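Local coordinates for protein EH1AB1 (Metagenome, PDB 6I8F) that hydrolyses esters, probably through the serine nucleophile and Ser-His-Asp triad usual in enzymes with the alpha/beta hydrolase fold, at residues L17-L23 against L305-Q311; H43-R47 against L135-H139; R80-Y84 against E160-A164. All blocks are in the same frame, centred on the assembly; numbering follows the deposited sequence.

Contact 1: L17-L23 against L305-Q311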
# COMPACT_ATOMS: atom_id res chain seq x y z
N LEU A 17 7.30 -3.83 -19.33
CA LEU A 17 6.18 -3.15 -19.95
C LEU A 17 6.64 -2.47 -21.23
O LEU A 17 7.79 -2.05 -21.35
CB LEU A 17 5.61 -2.12 -18.97
CG LEU A 17 4.94 -2.67 -17.71
CD1 LEU A 17 4.70 -1.55 -16.71
CD2 LEU A 17 3.63 -3.36 -18.07
N PRO A 18 5.74 -2.30 -22.22
CA PRO A 18 6.06 -1.55 -23.43
C PRO A 18 6.78 -0.21 -23.19
O PRO A 18 7.82 0.04 -23.81
CB PRO A 18 4.68 -1.32 -24.07
CG PRO A 18 3.88 -2.53 -23.64
CD PRO A 18 4.37 -2.84 -22.24
N GLU A 19 6.24 0.64 -22.30
CA GLU A 19 6.83 1.98 -22.04
C GLU A 19 8.26 1.83 -21.52
O GLU A 19 9.13 2.64 -21.81
CB GLU A 19 5.96 2.82 -21.10
CG GLU A 19 5.85 2.28 -19.67
CD GLU A 19 5.12 3.20 -18.70
OE1 GLU A 19 4.38 4.09 -19.19
OE2 GLU A 19 5.32 3.06 -17.46
N THR A 20 8.51 0.78 -20.73
CA THR A 20 9.82 0.51 -20.18
C THR A 20 10.80 0.15 -21.31
O THR A 20 11.87 0.75 -21.43
CB THR A 20 9.78 -0.59 -19.11
OG1 THR A 20 8.71 -0.32 -18.20
CG2 THR A 20 11.08 -0.69 -18.35
N ARG A 21 10.43 -0.86 -22.10
CA ARG A 21 11.18 -1.28 -23.30
C ARG A 21 11.48 -0.06 -24.19
O ARG A 21 12.62 0.13 -24.62
CB ARG A 21 10.40 -2.34 -24.07
CG ARG A 21 11.16 -3.65 -24.28
CD ARG A 21 10.29 -4.80 -24.76
NE ARG A 21 9.14 -5.07 -23.90
CZ ARG A 21 7.87 -5.10 -24.32
NH1 ARG A 21 7.58 -4.85 -25.59
NH2 ARG A 21 6.90 -5.39 -23.48
N ASN A 22 10.46 0.75 -24.44
CA ASN A 22 10.59 1.95 -25.28
C ASN A 22 11.67 2.86 -24.70
O ASN A 22 12.52 3.35 -25.46
CB ASN A 22 9.27 2.70 -25.47
CG ASN A 22 8.32 1.98 -26.40
OD1 ASN A 22 8.73 1.07 -27.13
ND2 ASN A 22 7.06 2.37 -26.38
N LEU A 23 11.66 3.08 -23.38
CA LEU A 23 12.67 3.95 -22.77
C LEU A 23 14.07 3.34 -22.91
O LEU A 23 15.04 4.06 -23.14
CB LEU A 23 12.36 4.21 -21.29
CG LEU A 23 13.37 5.13 -20.60
CD1 LEU A 23 13.41 6.50 -21.27
CD2 LEU A 23 13.09 5.28 -19.11
N LEU A 305 11.09 9.41 -13.42
CA LEU A 305 11.21 9.46 -14.89
C LEU A 305 9.82 9.52 -15.53
O LEU A 305 9.54 8.83 -16.52
CB LEU A 305 11.99 8.25 -15.39
CG LEU A 305 13.48 8.29 -15.11
CD1 LEU A 305 14.09 6.90 -15.27
CD2 LEU A 305 14.17 9.29 -16.03
N THR A 306 8.97 10.40 -15.00
CA THR A 306 7.55 10.34 -15.25
C THR A 306 7.17 11.02 -16.57
O THR A 306 6.01 10.99 -16.95
CB THR A 306 6.80 10.90 -14.03
OG1 THR A 306 7.38 12.15 -13.66
CG2 THR A 306 6.87 9.93 -12.87
N ARG A 307 8.14 11.58 -17.30
CA ARG A 307 7.92 12.01 -18.69
C ARG A 307 7.74 10.79 -19.59
O ARG A 307 6.90 10.80 -20.49
CB ARG A 307 9.11 12.83 -19.21
CG ARG A 307 9.00 13.18 -20.68
CD ARG A 307 10.15 14.06 -21.09
NE ARG A 307 10.18 14.21 -22.53
CZ ARG A 307 11.06 14.93 -23.20
NH1 ARG A 307 12.03 15.56 -22.55
NH2 ARG A 307 10.97 15.00 -24.52
N PHE A 308 8.51 9.74 -19.30
CA PHE A 308 8.61 8.55 -20.14
C PHE A 308 7.79 7.39 -19.59
O PHE A 308 7.33 6.58 -20.38
CB PHE A 308 10.07 8.13 -20.26
CG PHE A 308 10.94 9.18 -20.89
CD1 PHE A 308 10.84 9.44 -22.25
CD2 PHE A 308 11.79 9.94 -20.12
CE1 PHE A 308 11.64 10.41 -22.84
CE2 PHE A 308 12.56 10.93 -20.71
CZ PHE A 308 12.49 11.16 -22.06
N LEU A 309 7.68 7.28 -18.25
CA LEU A 309 7.07 6.11 -17.61
C LEU A 309 5.84 6.54 -16.79
O LEU A 309 5.96 7.09 -15.69
CB LEU A 309 8.11 5.39 -16.74
CG LEU A 309 9.39 4.94 -17.45
CD1 LEU A 309 10.35 4.27 -16.49
CD2 LEU A 309 9.09 4.02 -18.62
N SER A 310 4.66 6.26 -17.35
CA SER A 310 3.38 6.46 -16.69
C SER A 310 3.30 5.73 -15.35
O SER A 310 2.59 6.17 -14.46
CB SER A 310 2.27 5.99 -17.58
OG SER A 310 2.10 6.91 -18.62
N GLN A 311 3.97 4.56 -15.26
CA GLN A 311 3.94 3.77 -14.04
C GLN A 311 4.46 4.64 -12.89
O GLN A 311 4.03 4.53 -11.75
CB GLN A 311 4.77 2.49 -14.21
CG GLN A 311 4.07 1.39 -14.99
CD GLN A 311 2.87 0.84 -14.26
OE1 GLN A 311 2.98 0.27 -13.18
NE2 GLN A 311 1.70 1.06 -14.83

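Contact 2: H43-R47 against L135-H139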
# COMPACT_ATOMS: atom_id res chain seq x y z
N HIS A 43 33.29 14.39 -12.02
CA HIS A 43 32.01 14.26 -11.33
C HIS A 43 31.18 15.54 -11.49
O HIS A 43 29.98 15.45 -11.71
CB HIS A 43 32.19 13.82 -9.87
CG HIS A 43 32.60 12.39 -9.74
ND1 HIS A 43 33.93 12.00 -9.80
CD2 HIS A 43 31.88 11.26 -9.61
CE1 HIS A 43 34.01 10.69 -9.69
NE2 HIS A 43 32.76 10.21 -9.56
N ALA A 44 31.81 16.72 -11.42
CA ALA A 44 31.07 17.99 -11.51
C ALA A 44 30.46 18.16 -12.91
O ALA A 44 29.38 18.72 -13.05
CB ALA A 44 31.95 19.16 -11.15
N VAL A 45 31.15 17.65 -13.93
CA VAL A 45 30.73 17.74 -15.33
C VAL A 45 29.57 16.77 -15.57
O VAL A 45 28.54 17.14 -16.15
CB VAL A 45 31.90 17.44 -16.28
CG1 VAL A 45 31.45 17.32 -17.73
CG2 VAL A 45 33.00 18.49 -16.15
N GLY A 46 29.78 15.51 -15.17
CA GLY A 46 28.78 14.47 -15.28
C GLY A 46 27.51 14.83 -14.52
O GLY A 46 26.41 14.59 -15.01
N ARG A 47 27.69 15.41 -13.32
CA ARG A 47 26.58 15.81 -12.46
C ARG A 47 25.70 16.80 -13.23
O ARG A 47 24.49 16.63 -13.30
CB ARG A 47 27.11 16.42 -11.16
CG ARG A 47 26.05 17.15 -10.33
CD ARG A 47 26.63 17.79 -9.08
NE ARG A 47 27.34 16.80 -8.28
CZ ARG A 47 28.49 16.99 -7.64
NH1 ARG A 47 29.20 18.10 -7.77
NH2 ARG A 47 28.93 16.03 -6.84
N LEU A 135 26.75 16.55 -1.47
CA LEU A 135 26.99 15.41 -2.34
C LEU A 135 28.49 15.08 -2.41
O LEU A 135 29.36 15.95 -2.23
CB LEU A 135 26.43 15.74 -3.73
CG LEU A 135 24.93 16.06 -3.80
CD1 LEU A 135 24.57 16.66 -5.15
CD2 LEU A 135 24.10 14.81 -3.55
N ALA A 136 28.77 13.80 -2.67
CA ALA A 136 30.09 13.27 -3.05
C ALA A 136 30.31 13.52 -4.54
O ALA A 136 29.33 13.62 -5.28
CB ALA A 136 30.15 11.80 -2.74
N PRO A 137 31.57 13.61 -5.00
CA PRO A 137 32.77 13.32 -4.22
C PRO A 137 33.23 14.43 -3.27
O PRO A 137 34.05 14.17 -2.40
CB PRO A 137 33.87 13.07 -5.27
CG PRO A 137 33.39 13.80 -6.49
CD PRO A 137 31.88 13.71 -6.43
N GLU A 138 32.67 15.63 -3.41
CA GLU A 138 33.14 16.81 -2.70
C GLU A 138 32.96 16.58 -1.19
O GLU A 138 33.82 16.97 -0.39
CB GLU A 138 32.39 18.06 -3.17
CG GLU A 138 32.65 18.44 -4.61
CD GLU A 138 31.76 17.79 -5.67
OE1 GLU A 138 31.12 16.76 -5.38
OE2 GLU A 138 31.72 18.32 -6.80
N HIS A 139 31.84 15.97 -0.82
CA HIS A 139 31.48 15.75 0.57
C HIS A 139 31.07 14.28 0.72
O HIS A 139 29.88 13.94 0.62
CB HIS A 139 30.36 16.72 0.98
CG HIS A 139 30.64 18.13 0.58
ND1 HIS A 139 31.62 18.89 1.19
CD2 HIS A 139 30.09 18.90 -0.39
CE1 HIS A 139 31.65 20.08 0.62
NE2 HIS A 139 30.72 20.12 -0.35

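Contact 3: R80-Y84 against E160-A164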
# COMPACT_ATOMS: atom_id res chain seq x y z
N ARG A 80 19.85 23.84 1.94
CA ARG A 80 18.76 24.50 1.29
C ARG A 80 17.57 23.54 1.24
O ARG A 80 17.72 22.31 1.17
CB ARG A 80 19.21 24.95 -0.11
CG ARG A 80 20.21 26.09 -0.07
CD ARG A 80 20.76 26.39 -1.45
NE ARG A 80 21.46 25.23 -2.01
CZ ARG A 80 21.92 25.15 -3.25
NH1 ARG A 80 21.80 26.17 -4.08
NH2 ARG A 80 22.52 24.04 -3.66
N PHE A 81 16.37 24.11 1.26
CA PHE A 81 15.14 23.34 1.16
C PHE A 81 14.18 24.05 0.21
O PHE A 81 14.30 25.26 -0.05
CB PHE A 81 14.53 23.15 2.55
CG PHE A 81 14.19 24.45 3.23
CD1 PHE A 81 13.01 25.12 2.93
CD2 PHE A 81 15.06 25.01 4.15
CE1 PHE A 81 12.72 26.33 3.54
CE2 PHE A 81 14.75 26.21 4.78
CZ PHE A 81 13.58 26.88 4.46
N ARG A 82 13.20 23.29 -0.28
CA ARG A 82 12.08 23.85 -1.00
C ARG A 82 10.79 23.23 -0.44
O ARG A 82 10.68 22.02 -0.35
CB ARG A 82 12.27 23.62 -2.50
CG ARG A 82 11.07 24.07 -3.33
CD ARG A 82 11.37 24.00 -4.80
NE ARG A 82 12.47 24.87 -5.18
CZ ARG A 82 13.16 24.75 -6.31
NH1 ARG A 82 12.75 23.90 -7.24
NH2 ARG A 82 14.26 25.46 -6.50
N ARG A 83 9.87 24.09 -0.00
CA ARG A 83 8.60 23.67 0.56
C ARG A 83 7.53 23.79 -0.51
O ARG A 83 7.48 24.78 -1.25
CB ARG A 83 8.18 24.52 1.77
CG ARG A 83 9.29 24.74 2.79
CD ARG A 83 8.73 25.15 4.13
NE ARG A 83 8.25 26.51 4.13
CZ ARG A 83 7.22 26.96 4.83
NH1 ARG A 83 6.30 26.12 5.30
NH2 ARG A 83 7.10 28.25 5.06
N TYR A 84 6.69 22.75 -0.58
CA TYR A 84 5.58 22.70 -1.49
C TYR A 84 4.28 22.58 -0.69
O TYR A 84 4.10 21.62 0.08
CB TYR A 84 5.71 21.50 -2.43
CG TYR A 84 7.00 21.39 -3.19
CD1 TYR A 84 8.12 20.77 -2.63
CD2 TYR A 84 7.09 21.84 -4.49
CE1 TYR A 84 9.30 20.62 -3.36
CE2 TYR A 84 8.26 21.70 -5.22
CZ TYR A 84 9.36 21.08 -4.66
OH TYR A 84 10.51 20.94 -5.40
N GLU A 160 6.77 24.33 13.61
CA GLU A 160 5.83 25.43 13.40
C GLU A 160 6.38 26.45 12.38
O GLU A 160 5.62 26.97 11.57
CB GLU A 160 5.45 26.05 14.74
CG GLU A 160 4.58 25.13 15.56
CD GLU A 160 4.05 25.72 16.85
OE1 GLU A 160 4.80 26.50 17.47
OE2 GLU A 160 2.90 25.40 17.23
N SER A 161 7.70 26.71 12.41
CA SER A 161 8.34 27.65 11.49
C SER A 161 8.20 27.16 10.05
O SER A 161 8.14 27.95 9.14
CB SER A 161 9.81 27.87 11.80
OG SER A 161 10.05 27.90 13.20
N PHE A 162 8.18 25.83 9.87
CA PHE A 162 8.07 25.23 8.55
C PHE A 162 6.60 24.89 8.22
O PHE A 162 6.33 24.22 7.23
CB PHE A 162 8.96 23.98 8.49
CG PHE A 162 10.44 24.29 8.52
CD1 PHE A 162 11.12 24.39 9.72
CD2 PHE A 162 11.14 24.51 7.34
CE1 PHE A 162 12.47 24.70 9.75
CE2 PHE A 162 12.50 24.80 7.37
CZ PHE A 162 13.15 24.90 8.57
N GLY A 163 5.65 25.38 9.04
CA GLY A 163 4.22 25.15 8.83
C GLY A 163 3.87 23.67 8.88
O GLY A 163 2.97 23.21 8.15
N ALA A 164 4.58 22.94 9.74
CA ALA A 164 4.49 21.51 9.87
C ALA A 164 3.85 21.12 11.20
O ALA A 164 4.18 21.65 12.26
CB ALA A 164 5.86 20.89 9.75

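Contact 1: L17-L23 against L305-Q311
The first turn of helix 18-32 lies against the loop that leads into helix 310-327, with the CA atoms of Glu-19 and Leu-309 6.1 Å apart and those of Leu-23 and Phe-308 at 6.7 Å. Glu-19 does the polar work. Its CG sits between the backbone N and the carbonyl carbon (chi1 66°), and from there the chain runs out extended, so the carboxylate reaches the start of the second helix. Glu-19 OE2 takes the N-H of Gln-311 on its syn lone pair, 3.0 Å from N and nearly straight at 163°. Glu-19 OE1 accepts from Ser-310 N at 2.9 Å, a more bent bond that arrives on the syn side but tilted from the carboxylate plane. The charge is thus spent on two backbone amides at a helix start, where the helix dipole would probably help to stabilise it. With an alanine here, the amides of Ser-310 and Gln-311 would probably lose these acceptors, and the loop would be tied less firmly to helix 18-32. Leu-309 CD2 packs on the helix backbone, 3.5 Å from Glu-19 O; the apolar part of the contact is made by Leu-23, which splits its two methyls. Leu-23 CD1 stands over one face of the Phe-308 ring as a CH-pi contact, 4.1 Å from the centroid, while Leu-23 CD2 meets Leu-309 CD1 at 3.9 Å. Beyond the segments, Gln-311 OE1 bonds Lys-289 NZ of the second subunit. The Glu-19 carboxylate binds two successive backbone amides where helix 310-327 begins, joining the first helix to the last helix of an alpha/beta hydrolase fold.

Contact 2: H43-R47 against L135-H139
The first turn of helix 43-55 faces an irregular loop, with the His-43 and Pro-137 CA atoms 7.2 Å apart but those of Arg-47 and Leu-135 at 10.1 Å, and at the farther end it is the long Arg-47 side chain that crosses. In this alpha/beta hydrolase fold the loop follows strand 127-132 and precedes helix 143-157, and a cis peptide bond joins Ala-136 to Pro-137. At the closer end His-43 rests on the proline: its CB lies 3.5 Å from Pro-137 CD, and the pyrrolidine CG approaches the imidazole obliquely. Outside the pair, His-43 stacks on the Trp-231 ring and its NE2 bonds to Trp-231 O; the stack and the bond together probably fix the rotation of the imidazole.

Arg-47 spans the gap. CG leaves anti to the backbone N (chi1 167°), and a bend at chi3 turns the guanidinium toward Glu-138, whose own chain bends at chi2 to come from the opposite direction. The two meet end-on in a bidentate salt bridge, with both oxygens close to the guanidinium plane and engaged on their syn sides, although the two planes are turned 33° apart. Arg-47 NE bonds to Val-106 O, so a second loop also holds the guanidinium in place. Ala-136 O lies at the guanidinium edge too, 2.9 Å from Arg-47 NH2. The paired bonds of the bridge match in length: NH1 of Arg-47 to OE2 of Glu-138 and NH2 to OE1 are each 2.7 Å.

Contact 3: R80-Y84 against E160-A164
Phe-162 presents its edge to the face of Phe-81 in a T-shaped stack, centroids 5.2 Å apart and planes at 70°. One carbon makes the touch: CE2 of Phe-162 hangs over the Phe-81 ring toward its rim, 3.7 Å from both CE2 and CZ of Phe-81. A chi1 of 59° swings the Phe-81 ring into the space between its own N and C, and with chi2 near perpendicular its face is turned to Phe-162. Phe-81 also packs on Ile-129 and Ile-131 of the neighbouring strand 127-132.

Strand 78-85 is the second strand of the central alpha/beta hydrolase sheet, antiparallel to both neighbours, 66-73 and 127-132; the 160-164 turn, after helix 143-157, packs over the side chains it sends out from one face.

Arg-83 comes in on the same Phe-162 ring, at its edge, with CD 4.1 Å from CD2. Its guanidinium stands almost perpendicular to the ring, at 80°, and carries one face over Phe-162 CA. Although NH1 lies 2.7 Å from Phe-162 O, the angle is too poor for a hydrogen bond. Gln-127 serves both instead: its OE1 accepts from Arg-83 NH1, while its NE2 donates to Phe-162 O. Arg-83 NH2 bonds to a glycerol, probably from the crystallisation liquor.

How the contacts relate
Contact 1 is the partly buried one, whereas contacts 2 and 3 lie at the surface; none touches another, and contacts 2 and 3 approach nearest, about 8 Å between closest atoms. Strand 127-132 and helix 143-157 connect the latter two: the loop between them supplies contact 2, and the turn after that helix supplies contact 3. Along the chain these two cross, and both are nested inside the loop closed by contact 1. Chemistry differs with place. In contact 1 a carboxylate binds backbone amides next to apolar packing of leucines and a phenylalanine, contact 2 relies on a charge pair between side chains, and contact 3 on aromatic packing, with its arginine bonded elsewhere.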